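Local coordinates for dITP/XTP pyrophosphatase (Coxiella burnetii, PDB 3TQU), which probably hydrolyses non-canonical purine nucleoside triphosphates such as XTP, dITP and ITP to monophosphate and diphosphate, cleansing the nucleotide pool with the help of magnesium, at residues Leu5-Ala10 with Ile29-Gln34; Thr48-Ala53 with His122-Leu127; Glu100-Val105 with Phe157-Ile162; Gly141-Glu146 with Arg186-Glu191. All coordinates share one frame; numbering follows the deposited sequence.

Interaction 1: Leu5-Ala10 with Ile29-Gln34; sequences LEIVLA and IKFIPQ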
loop_
_atom_site.group_PDB
_atom_site.type_symbol
_atom_site.label_atom_id
_atom_site.label_comp_id
_atom_site.label_asym_id
_atom_site.label_seq_id
_atom_site.Cartn_x
_atom_site.Cartn_y
_atom_site.Cartn_z
ATOM N N LEU A 5 -11.537 -4.066 -21.422
ATOM C CA LEU A 5 -11.235 -4.444 -20.048
ATOM C C LEU A 5 -12.335 -3.939 -19.121
ATOM O O LEU A 5 -12.675 -2.758 -19.138
ATOM C CB LEU A 5 -9.884 -3.861 -19.625
ATOM C CG LEU A 5 -9.411 -4.131 -18.195
ATOM C CD1 LEU A 5 -9.376 -5.625 -17.905
ATOM C CD2 LEU A 5 -8.048 -3.506 -17.963
ATOM N N GLU A 6 -12.893 -4.841 -18.318
ATOM C CA GLU A 6 -13.936 -4.482 -17.364
ATOM C C GLU A 6 -13.411 -4.489 -15.931
ATOM O O GLU A 6 -12.898 -5.502 -15.455
ATOM C CB GLU A 6 -15.122 -5.441 -17.480
ATOM C CG GLU A 6 -15.897 -5.330 -18.782
ATOM C CD GLU A 6 -17.114 -6.235 -18.807
ATOM O OE1 GLU A 6 -17.011 -7.390 -18.341
ATOM O OE2 GLU A 6 -18.178 -5.789 -19.283
ATOM N N ILE A 7 -13.540 -3.357 -15.247
ATOM C CA ILE A 7 -13.134 -3.269 -13.849
ATOM C C ILE A 7 -14.292 -2.776 -12.989
ATOM O O ILE A 7 -14.944 -1.793 -13.321
ATOM C CB ILE A 7 -11.920 -2.337 -13.665
ATOM C CG1 ILE A 7 -10.751 -2.797 -14.541
ATOM C CG2 ILE A 7 -11.489 -2.299 -12.204
ATOM C CD1 ILE A 7 -9.554 -1.866 -14.503
ATOM N N VAL A 8 -14.547 -3.472 -11.888
ATOM C CA VAL A 8 -15.628 -3.097 -10.985
ATOM C C VAL A 8 -15.184 -2.003 -10.026
ATOM O O VAL A 8 -14.112 -2.090 -9.428
ATOM C CB VAL A 8 -16.126 -4.306 -10.165
ATOM C CG1 VAL A 8 -17.121 -3.854 -9.103
ATOM C CG2 VAL A 8 -16.751 -5.349 -11.077
ATOM N N LEU A 9 -16.014 -0.975 -9.890
ATOM C CA LEU A 9 -15.776 0.098 -8.938
ATOM C C LEU A 9 -16.599 -0.168 -7.685
ATOM O O LEU A 9 -17.823 -0.274 -7.753
ATOM C CB LEU A 9 -16.181 1.442 -9.551
ATOM C CG LEU A 9 -15.641 2.712 -8.885
ATOM C CD1 LEU A 9 -14.130 2.805 -9.055
ATOM C CD2 LEU A 9 -16.312 3.947 -9.471
ATOM N N ALA A 10 -15.933 -0.279 -6.540
ATOM C CA ALA A 10 -16.625 -0.605 -5.297
ATOM C C ALA A 10 -17.517 0.538 -4.804
ATOM O O ALA A 10 -18.501 0.311 -4.101
ATOM C CB ALA A 10 -15.621 -1.006 -4.221
ATOM N N ILE A 29 -11.047 0.827 -21.253
ATOM C CA ILE A 29 -11.455 0.263 -19.974
ATOM C C ILE A 29 -12.844 0.761 -19.592
ATOM O O ILE A 29 -13.162 1.939 -19.766
ATOM C CB ILE A 29 -10.468 0.623 -18.849
ATOM C CG1 ILE A 29 -9.057 0.148 -19.203
ATOM C CG2 ILE A 29 -10.918 0.016 -17.531
ATOM C CD1 ILE A 29 -8.046 0.376 -18.102
ATOM N N LYS A 30 -13.668 -0.143 -19.073
ATOM C CA LYS A 30 -15.014 0.207 -18.646
ATOM C C LYS A 30 -15.195 -0.090 -17.165
ATOM O O LYS A 30 -15.092 -1.241 -16.737
ATOM C CB LYS A 30 -16.054 -0.567 -19.455
ATOM C CG LYS A 30 -17.494 -0.306 -19.030
ATOM C CD LYS A 30 -18.452 -1.269 -19.715
ATOM C CE LYS A 30 -18.363 -1.158 -21.229
ATOM N NZ LYS A 30 -19.209 -2.177 -21.913
ATOM N N PHE A 31 -15.463 0.950 -16.383
ATOM C CA PHE A 31 -15.722 0.763 -14.963
ATOM C C PHE A 31 -17.204 0.530 -14.691
ATOM O O PHE A 31 -18.065 1.244 -15.206
ATOM C CB PHE A 31 -15.195 1.947 -14.157
ATOM C CG PHE A 31 -13.709 1.917 -13.961
ATOM C CD1 PHE A 31 -13.159 1.322 -12.839
ATOM C CD2 PHE A 31 -12.860 2.458 -14.912
ATOM C CE1 PHE A 31 -11.783 1.284 -12.660
ATOM C CE2 PHE A 31 -11.490 2.419 -14.738
ATOM C CZ PHE A 31 -10.953 1.831 -13.612
ATOM N N ILE A 32 -17.489 -0.481 -13.879
ATOM C CA ILE A 32 -18.857 -0.837 -13.542
ATOM C C ILE A 32 -19.039 -0.794 -12.033
ATOM O O ILE A 32 -18.365 -1.521 -11.303
ATOM C CB ILE A 32 -19.194 -2.251 -14.040
ATOM C CG1 ILE A 32 -18.861 -2.382 -15.529
ATOM C CG2 ILE A 32 -20.656 -2.579 -13.760
ATOM C CD1 ILE A 32 -19.055 -3.776 -16.072
ATOM N N PRO A 33 -19.944 0.068 -11.553
ATOM C CA PRO A 33 -20.202 0.153 -10.113
ATOM C C PRO A 33 -20.639 -1.207 -9.578
ATOM O O PRO A 33 -21.372 -1.926 -10.260
ATOM C CB PRO A 33 -21.353 1.165 -10.023
ATOM C CG PRO A 33 -21.245 1.978 -11.275
ATOM C CD PRO A 33 -20.758 1.022 -12.326
ATOM N N GLN A 34 -20.187 -1.563 -8.380
ATOM C CA GLN A 34 -20.511 -2.870 -7.822
ATOM C C GLN A 34 -22.016 -3.053 -7.682
ATOM O O GLN A 34 -22.512 -4.175 -7.681
ATOM C CB GLN A 34 -19.808 -3.096 -6.482
ATOM C CG GLN A 34 -20.282 -2.202 -5.350
ATOM C CD GLN A 34 -19.541 -2.475 -4.058
ATOM O OE1 GLN A 34 -18.465 -3.078 -4.063
ATOM N NE2 GLN A 34 -20.111 -2.036 -2.942
#

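Interaction 2: Thr48-Ala53 with His122-Leu127; sequences TFVENA and HCVIAL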
loop_
_atom_site.group_PDB
_atom_site.type_symbol
_atom_site.label_atom_id
_atom_site.label_comp_id
_atom_site.label_asym_id
_atom_site.label_seq_id
_atom_site.Cartn_x
_atom_site.Cartn_y
_atom_site.Cartn_z
ATOM N N THR A 48 -5.900 1.667 8.691
ATOM C CA THR A 48 -5.248 2.474 7.664
ATOM C C THR A 48 -6.138 2.561 6.431
ATOM O O THR A 48 -6.943 1.664 6.175
ATOM C CB THR A 48 -3.915 1.859 7.215
ATOM O OG1 THR A 48 -4.159 0.571 6.633
ATOM C CG2 THR A 48 -2.961 1.717 8.391
ATOM N N PHE A 49 -5.980 3.632 5.660
ATOM C CA PHE A 49 -6.729 3.785 4.418
ATOM C C PHE A 49 -6.465 2.605 3.488
ATOM O O PHE A 49 -7.389 2.065 2.873
ATOM C CB PHE A 49 -6.376 5.103 3.718
ATOM C CG PHE A 49 -6.560 6.316 4.582
ATOM C CD1 PHE A 49 -7.818 6.664 5.051
ATOM C CD2 PHE A 49 -5.476 7.116 4.919
ATOM C CE1 PHE A 49 -7.990 7.781 5.851
ATOM C CE2 PHE A 49 -5.643 8.232 5.715
ATOM C CZ PHE A 49 -6.901 8.566 6.182
ATOM N N VAL A 50 -5.206 2.191 3.399
ATOM C CA VAL A 50 -4.846 1.112 2.487
ATOM C C VAL A 50 -5.565 -0.189 2.846
ATOM O O VAL A 50 -6.019 -0.915 1.966
ATOM C CB VAL A 50 -3.320 0.894 2.418
ATOM C CG1 VAL A 50 -2.768 0.551 3.786
ATOM C CG2 VAL A 50 -2.986 -0.192 1.412
ATOM N N GLU A 51 -5.686 -0.475 4.139
ATOM C CA GLU A 51 -6.411 -1.665 4.582
ATOM C C GLU A 51 -7.884 -1.643 4.166
ATOM O O GLU A 51 -8.439 -2.662 3.752
ATOM C CB GLU A 51 -6.288 -1.847 6.098
ATOM C CG GLU A 51 -4.944 -2.425 6.529
ATOM C CD GLU A 51 -4.748 -2.395 8.029
ATOM O OE1 GLU A 51 -4.827 -1.296 8.610
ATOM O OE2 GLU A 51 -4.519 -3.467 8.627
ATOM N N ASN A 52 -8.516 -0.484 4.285
ATOM C CA ASN A 52 -9.916 -0.355 3.904
ATOM C C ASN A 52 -10.095 -0.431 2.392
ATOM O O ASN A 52 -11.039 -1.052 1.896
ATOM C CB ASN A 52 -10.512 0.938 4.466
ATOM C CG ASN A 52 -10.736 0.868 5.966
ATOM O OD1 ASN A 52 -11.069 -0.190 6.505
ATOM N ND2 ASN A 52 -10.553 1.994 6.649
ATOM N N ALA A 53 -9.173 0.191 1.663
ATOM C CA ALA A 53 -9.192 0.141 0.207
ATOM C C ALA A 53 -9.126 -1.304 -0.270
ATOM O O ALA A 53 -9.863 -1.706 -1.172
ATOM C CB ALA A 53 -8.034 0.952 -0.373
ATOM N N HIS A 122 -5.470 12.337 2.394
ATOM C CA HIS A 122 -4.908 11.132 1.798
ATOM C C HIS A 122 -5.948 10.417 0.957
ATOM O O HIS A 122 -7.112 10.314 1.349
ATOM C CB HIS A 122 -4.405 10.173 2.879
ATOM C CG HIS A 122 -3.279 10.718 3.694
ATOM N ND1 HIS A 122 -1.962 10.380 3.463
ATOM C CD2 HIS A 122 -3.268 11.581 4.738
ATOM C CE1 HIS A 122 -1.190 11.009 4.331
ATOM N NE2 HIS A 122 -1.958 11.743 5.117
ATOM N N CYS A 123 -5.522 9.914 -0.198
ATOM C CA CYS A 123 -6.355 9.029 -0.996
ATOM C C CYS A 123 -5.555 7.797 -1.383
ATOM O O CYS A 123 -4.518 7.902 -2.042
ATOM C CB CYS A 123 -6.859 9.725 -2.257
ATOM S SG CYS A 123 -7.777 8.618 -3.359
ATOM N N VAL A 124 -6.033 6.629 -0.970
ATOM C CA VAL A 124 -5.361 5.385 -1.306
ATOM C C VAL A 124 -6.282 4.544 -2.168
ATOM O O VAL A 124 -7.393 4.204 -1.757
ATOM C CB VAL A 124 -4.964 4.585 -0.050
ATOM C CG1 VAL A 124 -4.235 3.294 -0.447
ATOM C CG2 VAL A 124 -4.096 5.431 0.868
ATOM N N ILE A 125 -5.813 4.227 -3.368
ATOM C CA ILE A 125 -6.555 3.408 -4.311
ATOM C C ILE A 125 -5.931 2.024 -4.358
ATOM O O ILE A 125 -4.707 1.886 -4.416
ATOM C CB ILE A 125 -6.521 4.035 -5.724
ATOM C CG1 ILE A 125 -7.235 5.387 -5.714
ATOM C CG2 ILE A 125 -7.147 3.100 -6.755
ATOM C CD1 ILE A 125 -7.165 6.136 -7.032
ATOM N N ALA A 126 -6.772 0.999 -4.311
ATOM C CA ALA A 126 -6.302 -0.368 -4.474
ATOM C C ALA A 126 -6.995 -1.003 -5.668
ATOM O O ALA A 126 -8.218 -0.942 -5.788
ATOM C CB ALA A 126 -6.553 -1.182 -3.210
ATOM N N LEU A 127 -6.204 -1.593 -6.556
ATOM C CA LEU A 127 -6.737 -2.330 -7.695
ATOM C C LEU A 127 -6.334 -3.796 -7.589
ATOM O O LEU A 127 -5.145 -4.121 -7.591
ATOM C CB LEU A 127 -6.213 -1.735 -9.004
ATOM C CG LEU A 127 -6.592 -2.477 -10.285
ATOM C CD1 LEU A 127 -8.098 -2.665 -10.361
ATOM C CD2 LEU A 127 -6.066 -1.746 -11.517
#

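Interaction 3: Glu100-Val105 with Phe157-Ile162; sequences ERIQKV and FGYDPI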
loop_
_atom_site.group_PDB
_atom_site.type_symbol
_atom_site.label_atom_id
_atom_site.label_comp_id
_atom_site.label_asym_id
_atom_site.label_seq_id
_atom_site.Cartn_x
_atom_site.Cartn_y
_atom_site.Cartn_z
ATOM N N GLU A 100 -20.910 19.785 11.308
ATOM C CA GLU A 100 -20.643 19.288 12.653
ATOM C C GLU A 100 -19.216 18.771 12.781
ATOM O O GLU A 100 -18.523 19.069 13.755
ATOM C CB GLU A 100 -21.621 18.171 13.019
ATOM C CG GLU A 100 -23.047 18.630 13.246
ATOM C CD GLU A 100 -23.953 17.489 13.661
ATOM O OE1 GLU A 100 -23.937 17.123 14.855
ATOM O OE2 GLU A 100 -24.670 16.948 12.793
ATOM N N ARG A 101 -18.787 17.986 11.797
ATOM C CA ARG A 101 -17.437 17.433 11.791
ATOM C C ARG A 101 -16.382 18.536 11.763
ATOM O O ARG A 101 -15.358 18.444 12.443
ATOM C CB ARG A 101 -17.249 16.478 10.607
ATOM C CG ARG A 101 -17.915 15.121 10.801
ATOM C CD ARG A 101 -17.725 14.217 9.589
ATOM N NE ARG A 101 -18.665 14.535 8.520
ATOM C CZ ARG A 101 -19.908 14.066 8.457
ATOM N NH1 ARG A 101 -20.359 13.253 9.404
ATOM N NH2 ARG A 101 -20.698 14.409 7.449
ATOM N N ILE A 102 -16.636 19.573 10.971
ATOM C CA ILE A 102 -15.739 20.720 10.895
ATOM C C ILE A 102 -15.580 21.358 12.272
ATOM O O ILE A 102 -14.473 21.717 12.678
ATOM C CB ILE A 102 -16.260 21.774 9.899
ATOM C CG1 ILE A 102 -16.084 21.276 8.464
ATOM C CG2 ILE A 102 -15.534 23.093 10.090
ATOM C CD1 ILE A 102 -16.847 22.076 7.438
ATOM N N GLN A 103 -16.690 21.485 12.991
ATOM C CA GLN A 103 -16.664 22.095 14.315
ATOM C C GLN A 103 -15.914 21.242 15.330
ATOM O O GLN A 103 -15.212 21.771 16.191
ATOM C CB GLN A 103 -18.083 22.394 14.804
ATOM C CG GLN A 103 -18.696 23.615 14.143
ATOM C CD GLN A 103 -17.855 24.860 14.348
ATOM O OE1 GLN A 103 -17.391 25.131 15.455
ATOM N NE2 GLN A 103 -17.644 25.620 13.278
ATOM N N LYS A 104 -16.059 19.925 15.231
ATOM C CA LYS A 104 -15.361 19.032 16.148
ATOM C C LYS A 104 -13.851 19.094 15.929
ATOM O O LYS A 104 -13.075 19.079 16.885
ATOM C CB LYS A 104 -15.874 17.597 16.018
ATOM C CG LYS A 104 -15.294 16.650 17.060
ATOM C CD LYS A 104 -16.303 15.591 17.477
ATOM C CE LYS A 104 -15.754 14.713 18.593
ATOM N NZ LYS A 104 -14.544 13.950 18.173
ATOM N N VAL A 105 -13.435 19.171 14.670
ATOM C CA VAL A 105 -12.020 19.322 14.356
ATOM C C VAL A 105 -11.475 20.635 14.908
ATOM O O VAL A 105 -10.394 20.671 15.500
ATOM C CB VAL A 105 -11.764 19.248 12.842
ATOM C CG1 VAL A 105 -10.415 19.866 12.494
ATOM C CG2 VAL A 105 -11.839 17.804 12.371
ATOM N N PHE A 157 -16.836 19.683 -0.354
ATOM C CA PHE A 157 -17.629 19.010 0.667
ATOM C C PHE A 157 -16.741 18.657 1.848
ATOM O O PHE A 157 -15.528 18.860 1.804
ATOM C CB PHE A 157 -18.246 17.729 0.102
ATOM C CG PHE A 157 -17.229 16.702 -0.311
ATOM C CD1 PHE A 157 -16.792 15.737 0.584
ATOM C CD2 PHE A 157 -16.700 16.708 -1.592
ATOM C CE1 PHE A 157 -15.850 14.795 0.207
ATOM C CE2 PHE A 157 -15.757 15.772 -1.974
ATOM C CZ PHE A 157 -15.333 14.812 -1.075
ATOM N N GLY A 158 -17.345 18.121 2.901
ATOM C CA GLY A 158 -16.587 17.663 4.050
ATOM C C GLY A 158 -15.723 18.747 4.663
ATOM O O GLY A 158 -16.191 19.860 4.915
ATOM N N TYR A 159 -14.455 18.419 4.894
ATOM C CA TYR A 159 -13.536 19.315 5.589
ATOM C C TYR A 159 -12.931 20.385 4.681
ATOM O O TYR A 159 -12.103 21.177 5.122
ATOM C CB TYR A 159 -12.415 18.515 6.256
ATOM C CG TYR A 159 -12.886 17.546 7.319
ATOM C CD1 TYR A 159 -13.327 18.001 8.555
ATOM C CD2 TYR A 159 -12.877 16.176 7.091
ATOM C CE1 TYR A 159 -13.759 17.117 9.533
ATOM C CE2 TYR A 159 -13.303 15.285 8.065
ATOM C CZ TYR A 159 -13.742 15.760 9.282
ATOM O OH TYR A 159 -14.166 14.875 10.249
ATOM N N ASP A 160 -13.350 20.408 3.420
ATOM C CA ASP A 160 -12.809 21.368 2.455
ATOM C C ASP A 160 -12.747 22.818 2.955
ATOM O O ASP A 160 -11.753 23.507 2.719
ATOM C CB ASP A 160 -13.560 21.291 1.122
ATOM C CG ASP A 160 -13.170 20.077 0.303
ATOM O OD1 ASP A 160 -12.171 19.416 0.660
ATOM O OD2 ASP A 160 -13.852 19.792 -0.706
ATOM N N PRO A 161 -13.805 23.290 3.641
ATOM C CA PRO A 161 -13.822 24.683 4.106
ATOM C C PRO A 161 -12.722 25.044 5.113
ATOM O O PRO A 161 -12.407 26.226 5.239
ATOM C CB PRO A 161 -15.204 24.819 4.760
ATOM C CG PRO A 161 -16.039 23.784 4.086
ATOM C CD PRO A 161 -15.105 22.630 3.852
ATOM N N ILE A 162 -12.154 24.067 5.816
ATOM C CA ILE A 162 -11.088 24.369 6.775
ATOM C C ILE A 162 -9.714 23.850 6.351
ATOM O O ILE A 162 -8.759 23.912 7.124
ATOM C CB ILE A 162 -11.400 23.857 8.203
ATOM C CG1 ILE A 162 -11.643 22.345 8.198
ATOM C CG2 ILE A 162 -12.578 24.616 8.801
ATOM C CD1 ILE A 162 -11.816 21.752 9.590
#

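Interaction 4: Gly141-Glu146 with Arg186-Glu191; sequences GVWEGE and RGQALE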
loop_
_atom_site.group_PDB
_atom_site.type_symbol
_atom_site.label_atom_id
_atom_site.label_comp_id
_atom_site.label_asym_id
_atom_site.label_seq_id
_atom_site.Cartn_x
_atom_site.Cartn_y
_atom_site.Cartn_z
ATOM N N GLY A 141 -2.132 9.039 -2.875
ATOM C CA GLY A 141 -2.065 10.474 -3.092
ATOM C C GLY A 141 -2.085 11.237 -1.780
ATOM O O GLY A 141 -2.875 10.929 -0.881
ATOM N N VAL A 142 -1.211 12.232 -1.669
ATOM C CA VAL A 142 -1.112 13.030 -0.456
ATOM C C VAL A 142 -1.165 14.518 -0.770
ATOM O O VAL A 142 -0.442 15.010 -1.635
ATOM C CB VAL A 142 0.186 12.723 0.327
ATOM C CG1 VAL A 142 0.290 13.621 1.554
ATOM C CG2 VAL A 142 0.228 11.259 0.729
ATOM N N TRP A 143 -2.025 15.230 -0.052
ATOM C CA TRP A 143 -2.196 16.661 -0.246
ATOM C C TRP A 143 -1.950 17.370 1.083
ATOM O O TRP A 143 -2.742 17.242 2.013
ATOM C CB TRP A 143 -3.616 16.936 -0.748
ATOM C CG TRP A 143 -3.826 18.292 -1.340
ATOM C CD1 TRP A 143 -2.865 19.158 -1.782
ATOM C CD2 TRP A 143 -5.085 18.941 -1.563
ATOM N NE1 TRP A 143 -3.450 20.305 -2.267
ATOM C CE2 TRP A 143 -4.809 20.196 -2.142
ATOM C CE3 TRP A 143 -6.416 18.580 -1.329
ATOM C CZ2 TRP A 143 -5.819 21.095 -2.487
ATOM C CZ3 TRP A 143 -7.417 19.475 -1.674
ATOM C CH2 TRP A 143 -7.112 20.717 -2.245
ATOM N N GLU A 144 -0.844 18.107 1.172
ATOM C CA GLU A 144 -0.458 18.783 2.414
ATOM C C GLU A 144 -1.022 20.201 2.526
ATOM O O GLU A 144 -0.991 20.970 1.567
ATOM C CB GLU A 144 1.068 18.829 2.544
ATOM C CG GLU A 144 1.742 17.468 2.452
ATOM C CD GLU A 144 3.253 17.560 2.560
ATOM O OE1 GLU A 144 3.768 18.680 2.755
ATOM O OE2 GLU A 144 3.928 16.514 2.448
ATOM N N GLY A 145 -1.526 20.547 3.705
ATOM C CA GLY A 145 -2.034 21.884 3.947
ATOM C C GLY A 145 -2.082 22.230 5.421
ATOM O O GLY A 145 -1.311 21.696 6.218
ATOM N N GLU A 146 -2.991 23.130 5.782
ATOM C CA GLU A 146 -3.148 23.567 7.163
ATOM C C GLU A 146 -4.625 23.693 7.487
ATOM O O GLU A 146 -5.436 23.968 6.602
ATOM C CB GLU A 146 -2.472 24.923 7.380
ATOM C CG GLU A 146 -0.991 24.948 7.055
ATOM C CD GLU A 146 -0.400 26.338 7.171
ATOM O OE1 GLU A 146 -1.155 27.281 7.493
ATOM O OE2 GLU A 146 0.818 26.489 6.939
ATOM N N ARG A 186 -6.953 13.064 -4.251
ATOM C CA ARG A 186 -7.603 12.199 -5.228
ATOM C C ARG A 186 -6.990 12.387 -6.610
ATOM O O ARG A 186 -6.694 11.414 -7.302
ATOM C CB ARG A 186 -9.109 12.463 -5.285
ATOM C CG ARG A 186 -9.892 11.887 -4.117
ATOM C CD ARG A 186 -11.394 11.958 -4.377
ATOM N NE ARG A 186 -11.740 11.435 -5.697
ATOM C CZ ARG A 186 -11.859 10.142 -5.989
ATOM N NH1 ARG A 186 -11.658 9.221 -5.055
ATOM N NH2 ARG A 186 -12.177 9.765 -7.222
ATOM N N GLY A 187 -6.806 13.641 -7.012
ATOM C CA GLY A 187 -6.191 13.936 -8.293
ATOM C C GLY A 187 -4.845 13.248 -8.448
ATOM O O GLY A 187 -4.548 12.677 -9.497
ATOM N N GLN A 188 -4.028 13.301 -7.400
ATOM C CA GLN A 188 -2.696 12.700 -7.437
ATOM C C GLN A 188 -2.765 11.174 -7.498
ATOM O O GLN A 188 -2.044 10.541 -8.271
ATOM C CB GLN A 188 -1.858 13.164 -6.239
ATOM C CG GLN A 188 -1.526 14.650 -6.269
ATOM C CD GLN A 188 -0.826 15.132 -5.011
ATOM O OE1 GLN A 188 0.336 14.805 -4.766
ATOM N NE2 GLN A 188 -1.529 15.921 -4.209
ATOM N N ALA A 189 -3.633 10.582 -6.686
ATOM C CA ALA A 189 -3.826 9.140 -6.729
ATOM C C ALA A 189 -4.273 8.716 -8.126
ATOM O O ALA A 189 -3.742 7.762 -8.700
ATOM C CB ALA A 189 -4.842 8.707 -5.683
ATOM N N LEU A 190 -5.243 9.441 -8.679
ATOM C CA LEU A 190 -5.788 9.108 -9.990
ATOM C C LEU A 190 -4.743 9.216 -11.100
ATOM O O LEU A 190 -4.734 8.407 -12.029
ATOM C CB LEU A 190 -7.006 9.981 -10.310
ATOM C CG LEU A 190 -8.274 9.679 -9.510
ATOM C CD1 LEU A 190 -9.385 10.662 -9.847
ATOM C CD2 LEU A 190 -8.729 8.256 -9.772
ATOM N N GLU A 191 -3.865 10.208 -11.007
ATOM C CA GLU A 191 -2.821 10.365 -12.013
ATOM C C GLU A 191 -1.796 9.232 -11.922
ATOM O O GLU A 191 -1.289 8.770 -12.941
ATOM C CB GLU A 191 -2.152 11.742 -11.927
ATOM C CG GLU A 191 -1.464 12.050 -10.611
ATOM C CD GLU A 191 0.004 11.656 -10.598
ATOM O OE1 GLU A 191 0.656 11.845 -9.550
ATOM O OE2 GLU A 191 0.507 11.165 -11.632
HETATM O O HOH W 1 0.745 12.351 -3.653
#

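Interaction 1: Leu5-Ala10 with Ile29-Gln34
The Ile7 and Phe31 side chains leave the sheet alongside each other, on one face of the parallel pair formed by strands 5-9 and 29-33. Phe31 CG stands anti to its carbonyl carbon (chi1 -77°), which swings the ring toward the partner strand. Ile7 CG2 meets it at Phe31 CE1, 3.6 Å away, while Ile7 CD1 turns the other way along the strand and crosses Ile29 obliquely, 3.8 Å from Ile29 CG2. Leu9 slants across to the same ring, its CD1 4.2 Å from Phe31 CD1. Leu5 runs alongside Ile29 and extends this apolar row. The other face is more polar: Glu6 crosses Ile32 obliquely, with OE2 3.9 Å from Ile32 CD1, and its charge stays beyond salt-bridge range of Lys30, OE2 to NZ being 4.6 Å. Near the far end, Val8 CG1 rests 3.8 Å from Gln34 CB.

Beneath the side chains runs a parallel ladder of five backbone hydrogen bonds. Lys30 N reaches Leu5 O at 2.8 Å nearly along the C=O axis, with 168° at the hydrogen; Gln34 N to Leu9 O, where the strand ends, is also 2.8 Å but bent to 141°.

These strands belong to a beta-alpha-beta unit. Its connecting helix 14-23 covers the Phe31 face through Leu17 and Met20, helix 49-64 packs on Val8 from the other face, and strand 68-77 pairs with strand 5-9 on its other side.

Interaction 2: Thr48-Ala53 with His122-Leu127
Glu51 OE1 has four polar partners. Thr48 OG1 donates to it at 2.8 Å, and OE1 receives this bond on its anti lone pair; Thr48 N and Ser47 N add weak bonds, and Arg58 of the second subunit closes a salt bridge. Thr48 OG1 in turn accepts from Glu51 N at 3.1 Å, with 154° at the hydrogen, completing a capping box that starts helix 49-64.

The axes of 49-53 and 122-127 approach to 7.5 Å. Val124 is the centre of the contact, touching three residues of the helix. Its CG1, anti to the backbone N, touches Val50 CA and its CG2 Phe49 CB, both at 3.7 Å. Beyond it Ala53 CB sits 3.8 Å from Ala126 CB. Phe49 CE2 approaches His122 CB at 3.7 Å; the rings are nearly parallel, 21° apart, but offset, with little face-to-face overlap. His122 hydrogen-bonds His140 and Thr76. At the homodimer interface, Phe49, Val50 and His122 also pack on Pro134, Ile54 and Ala135 of the second subunit.

Apolar carbons hold the contact; Asn52 ND2 bonds to calcium ligand Asp72, making this turn second shell to the metal, and the donors around Glu51 would favour its ionised carboxylate.

Interaction 3: Glu100-Val105 with Phe157-Ile162
Ile102 and Val105, one turn apart on helix 98-112, meet Tyr159 and Ile162 of the loop in an apolar patch. Ile102 CG2 and Ile162 CG2 are 3.6 Å apart as their side chains run antiparallel past one another. Ile102 CD1, on its extended chain, touches Pro161 CG at 3.8 Å and reaches Gly158 O. Val105 splits its methyls: CG2 lies 3.5 Å from Tyr159 CE1, and CG1 3.7 Å from Ile162 CD1. The Arg101 chain lies perpendicular to the Tyr159 side chain, Arg101 CB 3.5 Å from Tyr159 OH and Arg101 O at the ring edge in its plane.

Around this shell, Tyr159 OH is hydrogen-bonded to Ser88 O. Asp98 ties loop to helix, with a salt bridge to Arg101 NH2 and a hydrogen bond from Gly158 N to its OD2. The loop makes a type II' turn from Phe157 to Asp160, with Gly158 at positive phi (57°). Asp160 OD2 accepts from Phe157 N at 3.0 Å, met from above the carboxylate plane, and forms a salt bridge with Lys180 NZ.

Residues 157-160 and Lys180 are predicted to bind substrate. Apolar contacts back this loop on the helix, while Lys180 would stabilise Asp160 as a carboxylate.

Interaction 4: Gly141-Glu146 with Arg186-Glu191
Two polar links, one direct and one through water, join the Gln188 amide to the backbone of Val142. Gln188 NE2 donates to Val142 O at 2.9 Å, but the bond is weak, with only 125° at the hydrogen. NE2 also makes weak bonds with the carbonyls of Ile183 and Ser184. A bound water donates to Gln188 OE1 at 2.7 Å and accepts from Val142 N at 2.8 Å. The Gln188 chain, CG anti to the carbonyl carbon (chi1 -66°) and extended beyond it, thus carries its amide directly to the C=O and, through the water, to the N-H of Val142.

Apolar packing centres on Gly141. Gly141 CA comes 4.3 Å from Ala189 CA, an approach that depends on the glycine: a CB on Gly141 would lie 2.8 Å from Ala189 N, a clash. Ala189 CB lies 3.9 Å from Gly141 N, and Gln188 CB 4.1 Å from Gly141 CA.

The axes of 141-146 and 186-191 run at 152°, nearly antiparallel. Arg186, predicted to bind substrate, lies on this helix and is salt-bridged to Glu19 of helix 14-23. Helix 185-199 also packs through Ala189 and Leu190 on strand 118-128, and Trp143 meets strand 163-165 at Phe163 and Val165.

Overall arrangement
Interactions 1, 2 and 4 all reach one mixed sheet. Interaction 1 forms its edge beside strand 68-77 and touches interaction 2 where Ile7 CG2 lies 3.9 Å from Leu127 CD1. Interactions 2 and 4 lie on neighbouring strands, with Cys123 O 2.8 Å from Gly141 N and Ile125 CD1 3.7 Å from Ala189 CB. Interaction 3 lies about 31 Å from interaction 1, centre to centre, yet its nearest atoms come within about 3 Å of interaction 4 without touching. The calcium ion is about 6 Å from the Phe49 side chain. All four contacts hold or border predicted substrate-binding residues: Ser11 beside Leu9, Ser73 near Phe49, residues 157-160, and Arg186.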